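Local structure of isochorismatase family protein (Enterococcus faecalis, 2A67) at residues D11-I16 and T55-G60; Q21-L26 and Q65-L70; P46-Q51 and D94-Q99; K134-L139 and Q148-H153; A155-A158 and T163-S166. The protein is of unknown function but belongs to the isochorismatase family and is probably a hydrolase. All blocks are in the same frame, centred on the assembly; numbering follows the deposited sequence.

Overall arrangement
The fold is alpha/beta, with a parallel sheet in the order 77-81, 47-52, 5-10, 103-109, 128-137, 163-164. Contacts 1 and 2 lie beyond it, join the same two loops, those after strands 5-10 and 47-52, and touch each other; contact 1 is partly buried and mixes an amide with aliphatic groups, whereas contact 2 is buried and apolar. Contact 3, also buried, is purely aliphatic and packs a helix on strand 47-52. About 24 Å from it, centre to centre, contact 4 is buried too but places the methyl of Thr138 and strand backbone against two isoleucines. Contact 5 shares helix 146-157 and is more peripheral; there Phe164 of outermost strand 163-164 meets Trp157 and Ala158.

Contact 1. Residues D11-I16 and T55-G60; sequences DFQKGI and TELPFG
Leu57 reaches across to Gln13, Gly15 and Ile16, and nearly all the surface buried on the side of 55-60 is its own. The apolar contacts divide between its two methyls. CD1 rests on the backbone of Gly15, 3.9 Å from Gly15 CA, where a residue without a side chain lets the leucine come right up to the main chain. CD2, the other branch, meets Ile16 CD1 at 4.3 Å, a looser methyl-to-methyl touch. Leu57 CG stands anti to the backbone N (chi1 -154°), a torsion that carries the two methyls to 11-16.

Both segments are loops of the isochorismatase-type alpha/beta fold, one following strand 5-10 and the other strand 47-52. These strands are neighbours in the parallel sheet, and the contact brings together the loops that leave them. Within 11-16, Phe12 is the centre of an inverse gamma turn, and Ile16 N bonds to Gln13 O at 3.2 Å.

The polar part rests on Gln13, whose chain is extended beyond CG and crosses the leucine obliquely. Its NE2 lies 3.9 Å from Leu57 CD2, which is packing only. A glutamine can be buried beside a leucine methyl here because both ends of its amide are bonded to other residues, NE2 to Trp64 O and OE1 to His52 N.

Contact 2. Residues Q21-L26 and Q65-L70; sequences QQLYRL and QLFEKL
The ring of Phe67 takes Leu26 over one face, and Leu23 approaches it obliquely. Leu26 CD2 is 4.0 Å from the ring centroid and 29° off the normal, a CH-pi contact displaced toward the end of the ring, where CD2 comes within 3.5 Å of Phe67 CZ. Leu23 CD1 is more distant, 4.2 Å from Phe67 CZ. The side chains of Leu26 and Phe67 reach in from opposite directions. In Leu26, CG anti to the backbone N (chi1 -170°) places CD2 over the ring.

Leu26 opens helix 26-42, directly after Arg25 at the N-cap position, while Phe67 begins a type I beta turn closed by Leu70 N to Phe67 O. Along the same helix, Leu30 also packs on Phe67. Contact between the segments is wholly apolar, made by methyls and an aromatic ring, so it implies association by dispersion and by exclusion of water, with less directional restraint than a hydrogen-bonded pair would have.

Contact 3. Residues P46-Q51 and D94-Q99; sequences PIIFVQ and DLLTEQ
Ile48 has more surface buried here than any other residue, and its side chain points from the strand toward the helix, where its CD1 touches both Leu95 and Leu96. Leu96 CD2 comes closest, 3.6 Å from Ile48 CD1, with the two side chains set at a slant to each other. Leu95 instead meets the isoleucine tip to tip: its CD2 lies 4.0 Å from Ile48 CD1 and equally near Ile48 CG1 and CG2, so one methyl is laid against much of the isoleucine. Pro46 also points its ring toward the helix and loses surface to it, although its side chain comes no nearer than 4.5 Å.

The two leucines reach the same target by different torsions. Leu95 has CG anti to the backbone N (chi1 170°), whereas CG of Leu96 lies beside the backbone N (chi1 -64°). The CB of Leu96 is not directed straight at the strand, yet its end swings nearer. Beta-branched isoleucine suits an extended strand, while leucine is readily accommodated in a helix and still offers a broad branched tip.

The contact joins two layers of the alpha/beta fold, helix 92-98 and one face of the parallel sheet. Ile48 also packs on Ile79 of strand 77-81 and on Ala6 and Leu8 of strand 5-10, the strands flanking 47-52; the other face is covered by helix 26-42, where Ile37 touches Ile47 and Phe49.

Contact 4. Residues K134-L139 and Q148-H153; sequences KTTSTL and QIIQHH
Ile149 presents its side chain to Thr138 and Leu139 through CB, CG2 and CD1. Its CB is 3.9 Å from Thr138 CG2, and its CG2 comes slightly closer to that same methyl, at 3.8 Å. Beyond CG1, which stands anti to the carbonyl carbon (chi1 -61°), the terminal CD1 passes Thr138 CG2 and ends 3.5 Å from Leu139 O. The threonine and isoleucine side chains cross at about a right angle. With Thr138 OG1 anti to the backbone N (chi1 -162°) and bonded to Glu112, CG2 is left to face Ile149; a threonine fits where one branch must be polar and the other apolar.

The contact lies within the beta-alpha-beta unit of strand 128-137, helix 146-157 and strand 163-164, where the helix packs against the end of the preceding strand and the residues just after it. Ile150, the next residue of the helix, also faces the strand and lays CD1 against its backbone, 4.0 Å from Ser137 CA and 4.1 Å from Thr136 O.

Farther along the helix, His153 ND1 donates to Ile149 O at 3.2 Å, with an N-H...O angle of 156°. That oxygen also accepts from His153 N, the two donors reaching opposite faces of its carbonyl plane. The imidazole thus braced meets His152 and His153 of the second subunit.

Contact 5. Residues A155-A158 and T163-S166; sequences AIWA and TFLS
Where the final beta-alpha-beta crossover of the sheet is completed, the end of helix 146-157 packs on strand 163-164, an outermost strand within the chain. Phe164 is the central residue: its ring lies beside both Trp157, in the last turn, and Ala158, the first residue to leave helical backbone angles. Phe164 CG is anti to the carbonyl carbon (chi1 -83°), and this torsion swings the ring toward the helix although the CB does not aim straight at it.

Trp157 is the more buried partner, and Phe164 CZ sits at the edge of its indole, 4.4 Å from Trp157 CE3. The indole is also held through NE1, which bonds to Asp116 of helix 111-125 and suits a large residue with one polar group. Phe164 also packs on Met131 and Pro133 of strand 128-137. Small Ala158 lets the ring come close: its CB lies near the ring plane, at the edge, 3.8 Å from Phe164 CD2.

Contact 1. Residues D11-I16 and T55-G60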
# COMPACT_ATOMS: atom_id res chain seq x y z
N ASP D 11 -14.02 -4.04 6.72
CA ASP D 11 -13.85 -4.20 8.18
C ASP D 11 -14.67 -3.24 9.01
O ASP D 11 -14.19 -2.72 10.02
CB ASP D 11 -12.36 -4.04 8.60
CG ASP D 11 -11.45 -5.16 8.07
OD1 ASP D 11 -11.90 -6.12 7.43
OD2 ASP D 11 -10.23 -5.08 8.31
N PHE D 12 -15.91 -3.00 8.61
CA PHE D 12 -16.85 -2.23 9.40
C PHE D 12 -17.50 -3.10 10.47
O PHE D 12 -18.72 -3.36 10.45
CB PHE D 12 -17.96 -1.67 8.50
CG PHE D 12 -17.56 -0.46 7.73
CD1 PHE D 12 -17.06 0.68 8.39
CD2 PHE D 12 -17.73 -0.42 6.35
CE1 PHE D 12 -16.74 1.84 7.65
CE2 PHE D 12 -17.41 0.74 5.60
CZ PHE D 12 -16.92 1.86 6.25
N GLN D 13 -16.68 -3.50 11.45
CA GLN D 13 -17.07 -4.45 12.51
C GLN D 13 -17.02 -3.81 13.92
O GLN D 13 -16.13 -2.99 14.22
CB GLN D 13 -16.15 -5.66 12.44
CG GLN D 13 -16.08 -6.35 11.02
CD GLN D 13 -14.88 -7.23 10.90
OE1 GLN D 13 -13.87 -6.85 10.35
NE2 GLN D 13 -14.98 -8.44 11.46
N LYS D 14 -17.97 -4.21 14.78
CA LYS D 14 -18.17 -3.62 16.11
C LYS D 14 -16.87 -3.52 16.92
O LYS D 14 -16.57 -2.46 17.47
CB LYS D 14 -19.22 -4.41 16.89
CG LYS D 14 -20.52 -4.61 16.13
CD LYS D 14 -21.51 -5.34 17.03
CE LYS D 14 -22.41 -6.29 16.27
NZ LYS D 14 -22.69 -7.47 17.19
N GLY D 15 -16.08 -4.58 16.91
CA GLY D 15 -14.89 -4.66 17.75
C GLY D 15 -13.62 -3.96 17.28
O GLY D 15 -12.55 -4.25 17.80
N ILE D 16 -13.72 -3.03 16.33
CA ILE D 16 -12.50 -2.28 15.91
C ILE D 16 -11.90 -1.08 16.75
O ILE D 16 -10.68 -1.02 16.85
CB ILE D 16 -12.49 -1.93 14.38
CG1 ILE D 16 -12.03 -3.12 13.54
CG2 ILE D 16 -11.43 -0.87 14.05
CD1 ILE D 16 -13.04 -3.71 12.68
N THR D 55 -7.45 -13.53 16.69
CA THR D 55 -7.71 -13.99 18.05
C THR D 55 -8.55 -12.97 18.83
O THR D 55 -9.46 -13.36 19.57
CB THR D 55 -6.43 -14.39 18.80
OG1 THR D 55 -5.40 -13.44 18.52
CG2 THR D 55 -5.95 -15.79 18.37
N GLU D 56 -8.31 -11.66 18.66
CA GLU D 56 -9.13 -10.71 19.43
C GLU D 56 -10.36 -10.15 18.64
O GLU D 56 -11.05 -9.23 19.11
CB GLU D 56 -8.30 -9.58 20.09
CG GLU D 56 -6.98 -10.00 20.76
CD GLU D 56 -7.11 -10.43 22.22
OE1 GLU D 56 -6.04 -10.66 22.85
OE2 GLU D 56 -8.25 -10.54 22.74
N LEU D 57 -10.69 -10.78 17.51
CA LEU D 57 -11.92 -10.51 16.76
C LEU D 57 -12.38 -11.86 16.20
O LEU D 57 -12.25 -12.09 15.00
CB LEU D 57 -11.62 -9.55 15.60
CG LEU D 57 -12.71 -8.65 15.03
CD1 LEU D 57 -13.41 -7.84 16.09
CD2 LEU D 57 -12.08 -7.73 14.00
N PRO D 58 -12.75 -12.80 17.10
CA PRO D 58 -12.95 -14.20 16.69
C PRO D 58 -14.09 -14.34 15.71
O PRO D 58 -15.08 -13.65 15.86
CB PRO D 58 -13.29 -14.92 18.01
CG PRO D 58 -12.78 -14.04 19.07
CD PRO D 58 -12.95 -12.65 18.55
N PHE D 59 -13.95 -15.27 14.78
CA PHE D 59 -14.87 -15.40 13.63
C PHE D 59 -16.28 -15.72 14.14
O PHE D 59 -16.46 -16.66 14.94
CB PHE D 59 -14.46 -16.54 12.70
CG PHE D 59 -15.50 -16.80 11.63
CD1 PHE D 59 -15.59 -15.97 10.50
CD2 PHE D 59 -16.43 -17.84 11.76
CE1 PHE D 59 -16.59 -16.18 9.53
CE2 PHE D 59 -17.43 -18.03 10.81
CZ PHE D 59 -17.48 -17.21 9.68
N GLY D 60 -17.27 -14.97 13.66
CA GLY D 60 -18.66 -15.20 14.03
C GLY D 60 -19.07 -14.62 15.38
O GLY D 60 -20.27 -14.64 15.71

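Contact 2. Residues Q21-L26 and Q65-L70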
# COMPACT_ATOMS: atom_id res chain seq x y z
N GLN D 21 -10.97 3.50 22.63
CA GLN D 21 -10.56 3.87 21.27
C GLN D 21 -11.76 3.96 20.31
O GLN D 21 -12.21 2.94 19.80
CB GLN D 21 -9.51 2.88 20.72
CG GLN D 21 -8.08 3.06 21.28
CD GLN D 21 -7.26 4.14 20.54
OE1 GLN D 21 -7.56 5.35 20.62
NE2 GLN D 21 -6.23 3.70 19.82
N GLN D 22 -12.28 5.17 20.12
CA GLN D 22 -13.38 5.42 19.18
C GLN D 22 -12.83 5.82 17.80
O GLN D 22 -11.94 6.67 17.70
CB GLN D 22 -14.32 6.52 19.69
CG GLN D 22 -15.27 6.07 20.78
CD GLN D 22 -16.66 6.67 20.64
OE1 GLN D 22 -16.83 7.89 20.61
NE2 GLN D 22 -17.67 5.79 20.54
N LEU D 23 -13.37 5.20 16.76
CA LEU D 23 -13.05 5.57 15.37
C LEU D 23 -13.49 7.01 15.06
O LEU D 23 -14.57 7.42 15.45
CB LEU D 23 -13.73 4.59 14.42
CG LEU D 23 -13.07 3.22 14.26
CD1 LEU D 23 -14.05 2.26 13.61
CD2 LEU D 23 -11.78 3.30 13.43
N TYR D 24 -12.64 7.76 14.37
CA TYR D 24 -12.86 9.17 14.08
C TYR D 24 -14.06 9.41 13.15
O TYR D 24 -14.13 8.89 12.00
CB TYR D 24 -11.59 9.74 13.45
CG TYR D 24 -11.65 11.22 13.16
CD1 TYR D 24 -11.67 12.17 14.20
CD2 TYR D 24 -11.67 11.68 11.83
CE1 TYR D 24 -11.73 13.56 13.91
CE2 TYR D 24 -11.70 13.04 11.54
CZ TYR D 24 -11.74 13.97 12.57
OH TYR D 24 -11.78 15.30 12.25
N ARG D 25 -15.02 10.18 13.68
CA ARG D 25 -16.26 10.54 13.03
C ARG D 25 -16.98 9.37 12.37
O ARG D 25 -17.48 9.51 11.26
CB ARG D 25 -16.01 11.68 12.01
CG ARG D 25 -15.37 12.87 12.68
CD ARG D 25 -15.27 14.11 11.84
NE ARG D 25 -14.97 15.24 12.73
CZ ARG D 25 -14.58 16.45 12.32
NH1 ARG D 25 -14.44 16.71 11.02
NH2 ARG D 25 -14.31 17.39 13.21
N LEU D 26 -17.08 8.24 13.08
CA LEU D 26 -17.73 7.03 12.56
C LEU D 26 -19.21 7.17 12.22
O LEU D 26 -19.66 6.62 11.19
CB LEU D 26 -17.52 5.84 13.51
CG LEU D 26 -17.96 4.46 12.96
CD1 LEU D 26 -17.13 4.03 11.73
CD2 LEU D 26 -17.96 3.39 14.05
N GLN D 65 -19.00 -9.06 14.20
CA GLN D 65 -20.14 -8.72 13.35
C GLN D 65 -20.01 -7.27 12.91
O GLN D 65 -19.32 -6.48 13.58
CB GLN D 65 -21.48 -8.92 14.08
CG GLN D 65 -21.83 -10.37 14.57
CD GLN D 65 -23.19 -10.36 15.22
OE1 GLN D 65 -23.30 -9.94 16.36
NE2 GLN D 65 -24.25 -10.82 14.50
N LEU D 66 -20.70 -6.94 11.81
CA LEU D 66 -20.79 -5.61 11.23
C LEU D 66 -21.60 -4.70 12.13
O LEU D 66 -22.55 -5.14 12.80
CB LEU D 66 -21.44 -5.66 9.82
CG LEU D 66 -20.80 -6.54 8.73
CD1 LEU D 66 -21.63 -6.69 7.46
CD2 LEU D 66 -19.41 -6.07 8.40
N PHE D 67 -21.20 -3.44 12.19
CA PHE D 67 -21.96 -2.45 12.93
C PHE D 67 -23.42 -2.59 12.55
O PHE D 67 -23.73 -2.66 11.35
CB PHE D 67 -21.52 -1.05 12.52
CG PHE D 67 -20.13 -0.72 12.96
CD1 PHE D 67 -19.85 -0.55 14.32
CD2 PHE D 67 -19.12 -0.59 12.04
CE1 PHE D 67 -18.56 -0.23 14.73
CE2 PHE D 67 -17.83 -0.27 12.45
CZ PHE D 67 -17.55 -0.11 13.81
N GLU D 68 -24.29 -2.58 13.54
CA GLU D 68 -25.73 -2.73 13.33
C GLU D 68 -26.34 -1.69 12.40
O GLU D 68 -27.31 -1.98 11.72
CB GLU D 68 -26.48 -2.62 14.66
CG GLU D 68 -26.14 -3.73 15.60
CD GLU D 68 -27.20 -4.79 15.62
OE1 GLU D 68 -27.58 -5.32 14.54
OE2 GLU D 68 -27.65 -5.09 16.74
N LYS D 69 -25.80 -0.48 12.42
CA LYS D 69 -26.37 0.62 11.61
C LYS D 69 -26.25 0.43 10.09
O LYS D 69 -26.97 1.09 9.31
CB LYS D 69 -25.73 1.96 12.00
CG LYS D 69 -26.58 3.22 11.69
CD LYS D 69 -25.58 4.33 11.34
CE LYS D 69 -26.00 5.76 11.76
NZ LYS D 69 -24.78 6.65 11.77
N LEU D 70 -25.33 -0.45 9.66
CA LEU D 70 -25.13 -0.73 8.22
C LEU D 70 -26.28 -1.54 7.62
O LEU D 70 -26.70 -2.54 8.20
CB LEU D 70 -23.80 -1.44 7.96
CG LEU D 70 -22.50 -0.63 8.08
CD1 LEU D 70 -21.34 -1.56 8.05
CD2 LEU D 70 -22.37 0.44 6.96

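Contact 3. Residues P46-Q51 and D94-Q99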
# COMPACT_ATOMS: atom_id res chain seq x y z
N PRO D 46 -23.30 -5.16 -7.21
CA PRO D 46 -22.80 -5.97 -6.07
C PRO D 46 -22.22 -5.14 -4.90
O PRO D 46 -21.49 -4.18 -5.13
CB PRO D 46 -21.72 -6.85 -6.70
CG PRO D 46 -21.75 -6.66 -8.16
CD PRO D 46 -22.54 -5.40 -8.47
N ILE D 47 -22.53 -5.54 -3.67
CA ILE D 47 -22.03 -4.89 -2.48
C ILE D 47 -21.31 -6.03 -1.70
O ILE D 47 -21.88 -7.11 -1.50
CB ILE D 47 -23.12 -4.31 -1.56
CG1 ILE D 47 -24.00 -3.27 -2.33
CG2 ILE D 47 -22.44 -3.83 -0.19
CD1 ILE D 47 -25.32 -2.93 -1.66
N ILE D 48 -20.05 -5.79 -1.37
CA ILE D 48 -19.16 -6.83 -0.78
C ILE D 48 -18.62 -6.30 0.53
O ILE D 48 -17.90 -5.30 0.56
CB ILE D 48 -18.00 -7.17 -1.69
CG1 ILE D 48 -18.49 -7.57 -3.09
CG2 ILE D 48 -17.10 -8.34 -1.08
CD1 ILE D 48 -17.44 -7.44 -4.22
N PHE D 49 -18.97 -6.98 1.64
CA PHE D 49 -18.44 -6.62 2.93
C PHE D 49 -17.23 -7.50 3.23
O PHE D 49 -17.29 -8.73 3.07
CB PHE D 49 -19.48 -6.87 4.03
CG PHE D 49 -20.62 -5.91 4.02
CD1 PHE D 49 -21.80 -6.23 3.34
CD2 PHE D 49 -20.53 -4.70 4.68
CE1 PHE D 49 -22.85 -5.37 3.35
CE2 PHE D 49 -21.61 -3.83 4.68
CZ PHE D 49 -22.76 -4.17 4.01
N VAL D 50 -16.14 -6.89 3.66
CA VAL D 50 -14.95 -7.65 4.11
C VAL D 50 -14.92 -7.61 5.65
O VAL D 50 -15.09 -6.56 6.26
CB VAL D 50 -13.63 -7.11 3.47
CG1 VAL D 50 -12.43 -7.91 4.00
CG2 VAL D 50 -13.74 -7.22 1.88
N GLN D 51 -14.78 -8.78 6.25
CA GLN D 51 -14.68 -8.90 7.70
C GLN D 51 -13.39 -9.61 8.07
O GLN D 51 -13.06 -10.69 7.53
CB GLN D 51 -15.88 -9.65 8.26
CG GLN D 51 -17.18 -8.87 8.13
CD GLN D 51 -18.38 -9.69 8.48
OE1 GLN D 51 -18.98 -10.32 7.61
NE2 GLN D 51 -18.74 -9.73 9.77
N ASP D 94 -11.39 -14.07 -6.82
CA ASP D 94 -12.32 -15.03 -7.46
C ASP D 94 -13.75 -14.55 -7.57
O ASP D 94 -14.40 -14.80 -8.56
CB ASP D 94 -12.33 -16.40 -6.76
CG ASP D 94 -11.10 -17.24 -7.10
OD1 ASP D 94 -10.30 -16.80 -7.95
OD2 ASP D 94 -10.95 -18.32 -6.50
N LEU D 95 -14.25 -13.95 -6.52
CA LEU D 95 -15.59 -13.42 -6.48
C LEU D 95 -15.72 -12.29 -7.54
O LEU D 95 -16.63 -12.31 -8.39
CB LEU D 95 -15.89 -12.90 -5.06
CG LEU D 95 -17.21 -12.09 -5.02
CD1 LEU D 95 -18.39 -13.02 -5.32
CD2 LEU D 95 -17.40 -11.37 -3.73
N LEU D 96 -14.76 -11.35 -7.53
CA LEU D 96 -14.76 -10.24 -8.54
C LEU D 96 -14.76 -10.71 -9.99
O LEU D 96 -15.44 -10.13 -10.85
CB LEU D 96 -13.56 -9.33 -8.31
CG LEU D 96 -13.66 -8.64 -6.97
CD1 LEU D 96 -12.46 -7.75 -6.71
CD2 LEU D 96 -14.97 -7.87 -6.86
N THR D 97 -13.97 -11.75 -10.26
CA THR D 97 -13.96 -12.41 -11.56
C THR D 97 -15.33 -13.03 -11.84
O THR D 97 -15.92 -12.77 -12.88
CB THR D 97 -12.86 -13.49 -11.61
OG1 THR D 97 -11.63 -12.92 -11.18
CG2 THR D 97 -12.67 -14.03 -13.02
N GLU D 98 -15.84 -13.84 -10.90
CA GLU D 98 -17.14 -14.46 -11.09
C GLU D 98 -18.25 -13.41 -11.34
O GLU D 98 -19.14 -13.64 -12.14
CB GLU D 98 -17.44 -15.34 -9.90
CG GLU D 98 -18.88 -15.70 -9.57
CD GLU D 98 -18.98 -16.13 -8.10
OE1 GLU D 98 -18.02 -16.83 -7.62
OE2 GLU D 98 -19.97 -15.72 -7.42
N GLN D 99 -18.18 -12.27 -10.66
CA GLN D 99 -19.15 -11.20 -10.81
C GLN D 99 -18.86 -10.22 -11.95
O GLN D 99 -19.63 -9.29 -12.14
CB GLN D 99 -19.32 -10.43 -9.50
CG GLN D 99 -19.90 -11.25 -8.32
CD GLN D 99 -21.23 -11.89 -8.65
OE1 GLN D 99 -21.42 -13.10 -8.48
NE2 GLN D 99 -22.17 -11.09 -9.10

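Contact 4. Residues K134-L139 and Q148-H153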
# COMPACT_ATOMS: atom_id res chain seq x y z
N LYS D 134 -14.85 11.03 2.57
CA LYS D 134 -15.29 10.80 3.96
C LYS D 134 -15.91 9.45 4.24
O LYS D 134 -16.94 9.33 4.94
CB LYS D 134 -16.19 11.94 4.43
CG LYS D 134 -15.51 13.30 4.26
CD LYS D 134 -16.44 14.46 4.64
CE LYS D 134 -15.61 15.58 5.26
NZ LYS D 134 -16.45 16.36 6.26
N THR D 135 -15.31 8.39 3.69
CA THR D 135 -15.87 7.07 3.95
C THR D 135 -14.77 6.14 4.53
O THR D 135 -14.86 4.94 4.46
CB THR D 135 -16.57 6.44 2.68
OG1 THR D 135 -15.62 6.41 1.62
CG2 THR D 135 -17.90 7.21 2.29
N THR D 136 -13.70 6.74 5.05
CA THR D 136 -12.73 5.93 5.85
C THR D 136 -12.55 6.56 7.22
O THR D 136 -12.83 7.75 7.42
CB THR D 136 -11.33 5.74 5.18
OG1 THR D 136 -10.52 6.90 5.41
CG2 THR D 136 -11.43 5.51 3.70
N SER D 137 -12.07 5.76 8.17
CA SER D 137 -11.80 6.32 9.49
C SER D 137 -10.70 5.47 10.11
O SER D 137 -10.38 4.38 9.61
CB SER D 137 -13.07 6.33 10.34
OG SER D 137 -12.80 6.73 11.68
N THR D 138 -10.13 6.00 11.19
CA THR D 138 -9.02 5.39 11.93
C THR D 138 -8.96 6.03 13.33
O THR D 138 -9.88 6.77 13.72
CB THR D 138 -7.67 5.47 11.15
OG1 THR D 138 -6.76 4.53 11.70
CG2 THR D 138 -7.05 6.89 11.07
N LEU D 139 -7.90 5.72 14.08
CA LEU D 139 -7.72 6.09 15.50
C LEU D 139 -6.50 6.99 15.64
O LEU D 139 -5.57 6.89 14.82
CB LEU D 139 -7.48 4.81 16.32
CG LEU D 139 -8.48 3.65 16.14
CD1 LEU D 139 -7.93 2.36 16.70
CD2 LEU D 139 -9.83 3.94 16.78
N GLN D 148 -5.05 13.69 10.82
CA GLN D 148 -3.78 13.83 10.09
C GLN D 148 -3.48 12.59 9.25
O GLN D 148 -2.97 12.70 8.11
CB GLN D 148 -2.62 14.03 11.07
CG GLN D 148 -2.58 15.35 11.81
CD GLN D 148 -1.40 15.40 12.76
OE1 GLN D 148 -1.36 14.67 13.74
NE2 GLN D 148 -0.42 16.21 12.44
N ILE D 149 -3.76 11.42 9.83
CA ILE D 149 -3.59 10.12 9.14
C ILE D 149 -4.51 10.02 7.91
O ILE D 149 -4.06 9.61 6.83
CB ILE D 149 -3.85 8.90 10.06
CG1 ILE D 149 -2.85 8.88 11.25
CG2 ILE D 149 -3.77 7.56 9.22
CD1 ILE D 149 -3.33 7.99 12.40
N ILE D 150 -5.78 10.38 8.11
CA ILE D 150 -6.76 10.42 7.03
C ILE D 150 -6.35 11.38 5.93
O ILE D 150 -6.39 11.02 4.75
CB ILE D 150 -8.16 10.74 7.54
CG1 ILE D 150 -8.74 9.52 8.26
CG2 ILE D 150 -9.10 11.09 6.36
CD1 ILE D 150 -9.83 9.83 9.25
N GLN D 151 -6.00 12.62 6.30
CA GLN D 151 -5.50 13.59 5.33
C GLN D 151 -4.31 13.04 4.49
O GLN D 151 -4.27 13.12 3.24
CB GLN D 151 -5.13 14.89 6.07
CG GLN D 151 -4.45 15.97 5.27
CD GLN D 151 -4.00 17.16 6.18
OE1 GLN D 151 -3.19 17.02 7.15
NE2 GLN D 151 -4.55 18.37 5.86
N HIS D 152 -3.33 12.50 5.21
CA HIS D 152 -2.13 11.95 4.59
C HIS D 152 -2.43 10.87 3.54
O HIS D 152 -1.93 10.96 2.45
CB HIS D 152 -1.21 11.38 5.68
CG HIS D 152 0.07 10.77 5.17
ND1 HIS D 152 1.04 11.50 4.50
CD2 HIS D 152 0.56 9.51 5.29
CE1 HIS D 152 2.08 10.72 4.26
NE2 HIS D 152 1.81 9.50 4.71
N HIS D 153 -3.20 9.85 3.91
CA HIS D 153 -3.38 8.69 3.05
C HIS D 153 -4.32 9.01 1.88
O HIS D 153 -4.10 8.59 0.76
CB HIS D 153 -3.89 7.50 3.85
CG HIS D 153 -2.79 6.77 4.58
ND1 HIS D 153 -2.30 7.18 5.80
CD2 HIS D 153 -2.03 5.73 4.20
CE1 HIS D 153 -1.27 6.42 6.14
NE2 HIS D 153 -1.08 5.54 5.18

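Contact 5. Residues A155-A158 and T163-S166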
# COMPACT_ATOMS: atom_id res chain seq x y z
N ALA D 155 -4.71 11.83 0.48
CA ALA D 155 -3.94 12.61 -0.51
C ALA D 155 -3.02 11.73 -1.36
O ALA D 155 -2.81 12.00 -2.55
CB ALA D 155 -3.12 13.72 0.16
N ILE D 156 -2.46 10.68 -0.76
CA ILE D 156 -1.68 9.72 -1.56
C ILE D 156 -2.56 8.97 -2.59
O ILE D 156 -2.17 8.76 -3.73
CB ILE D 156 -1.01 8.66 -0.67
CG1 ILE D 156 0.02 9.31 0.29
CG2 ILE D 156 -0.34 7.57 -1.55
CD1 ILE D 156 0.50 8.30 1.35
N TRP D 157 -3.74 8.54 -2.18
CA TRP D 157 -4.59 7.75 -3.05
C TRP D 157 -5.16 8.57 -4.24
O TRP D 157 -5.26 8.05 -5.34
CB TRP D 157 -5.78 7.20 -2.28
CG TRP D 157 -5.39 6.40 -1.01
CD1 TRP D 157 -4.22 5.68 -0.75
CD2 TRP D 157 -6.24 6.19 0.09
NE1 TRP D 157 -4.30 5.10 0.52
CE2 TRP D 157 -5.55 5.35 1.03
CE3 TRP D 157 -7.54 6.64 0.40
CZ2 TRP D 157 -6.10 4.99 2.27
CZ3 TRP D 157 -8.11 6.26 1.63
CH2 TRP D 157 -7.36 5.41 2.57
N ALA D 158 -5.49 9.83 -4.01
CA ALA D 158 -6.18 10.65 -5.04
C ALA D 158 -5.35 10.69 -6.29
O ALA D 158 -4.18 11.11 -6.27
CB ALA D 158 -6.41 12.05 -4.52
N THR D 163 -9.93 7.44 -8.03
CA THR D 163 -10.54 8.73 -8.24
C THR D 163 -11.53 8.95 -7.13
O THR D 163 -12.39 8.09 -6.92
CB THR D 163 -11.36 8.72 -9.59
OG1 THR D 163 -10.52 8.31 -10.68
CG2 THR D 163 -11.95 10.14 -9.90
N PHE D 164 -11.50 10.13 -6.50
CA PHE D 164 -12.56 10.50 -5.57
C PHE D 164 -13.77 10.92 -6.33
O PHE D 164 -13.66 11.68 -7.27
CB PHE D 164 -12.11 11.61 -4.63
CG PHE D 164 -11.33 11.05 -3.44
CD1 PHE D 164 -11.99 10.63 -2.31
CD2 PHE D 164 -9.95 10.93 -3.52
CE1 PHE D 164 -11.26 10.02 -1.21
CE2 PHE D 164 -9.19 10.38 -2.44
CZ PHE D 164 -9.87 9.96 -1.30
N LEU D 165 -14.92 10.39 -5.92
CA LEU D 165 -16.17 10.67 -6.56
C LEU D 165 -16.72 12.04 -6.17
O LEU D 165 -16.43 12.56 -5.08
CB LEU D 165 -17.15 9.56 -6.19
CG LEU D 165 -16.75 8.20 -6.78
CD1 LEU D 165 -17.74 7.13 -6.34
CD2 LEU D 165 -16.63 8.21 -8.31
N SER D 166 -17.46 12.65 -7.12
CA SER D 166 -18.37 13.78 -6.84
C SER D 166 -19.71 13.27 -6.27
O SER D 166 -20.15 12.11 -6.55
CB SER D 166 -18.64 14.61 -8.15
OG SER D 166 -17.48 14.74 -9.03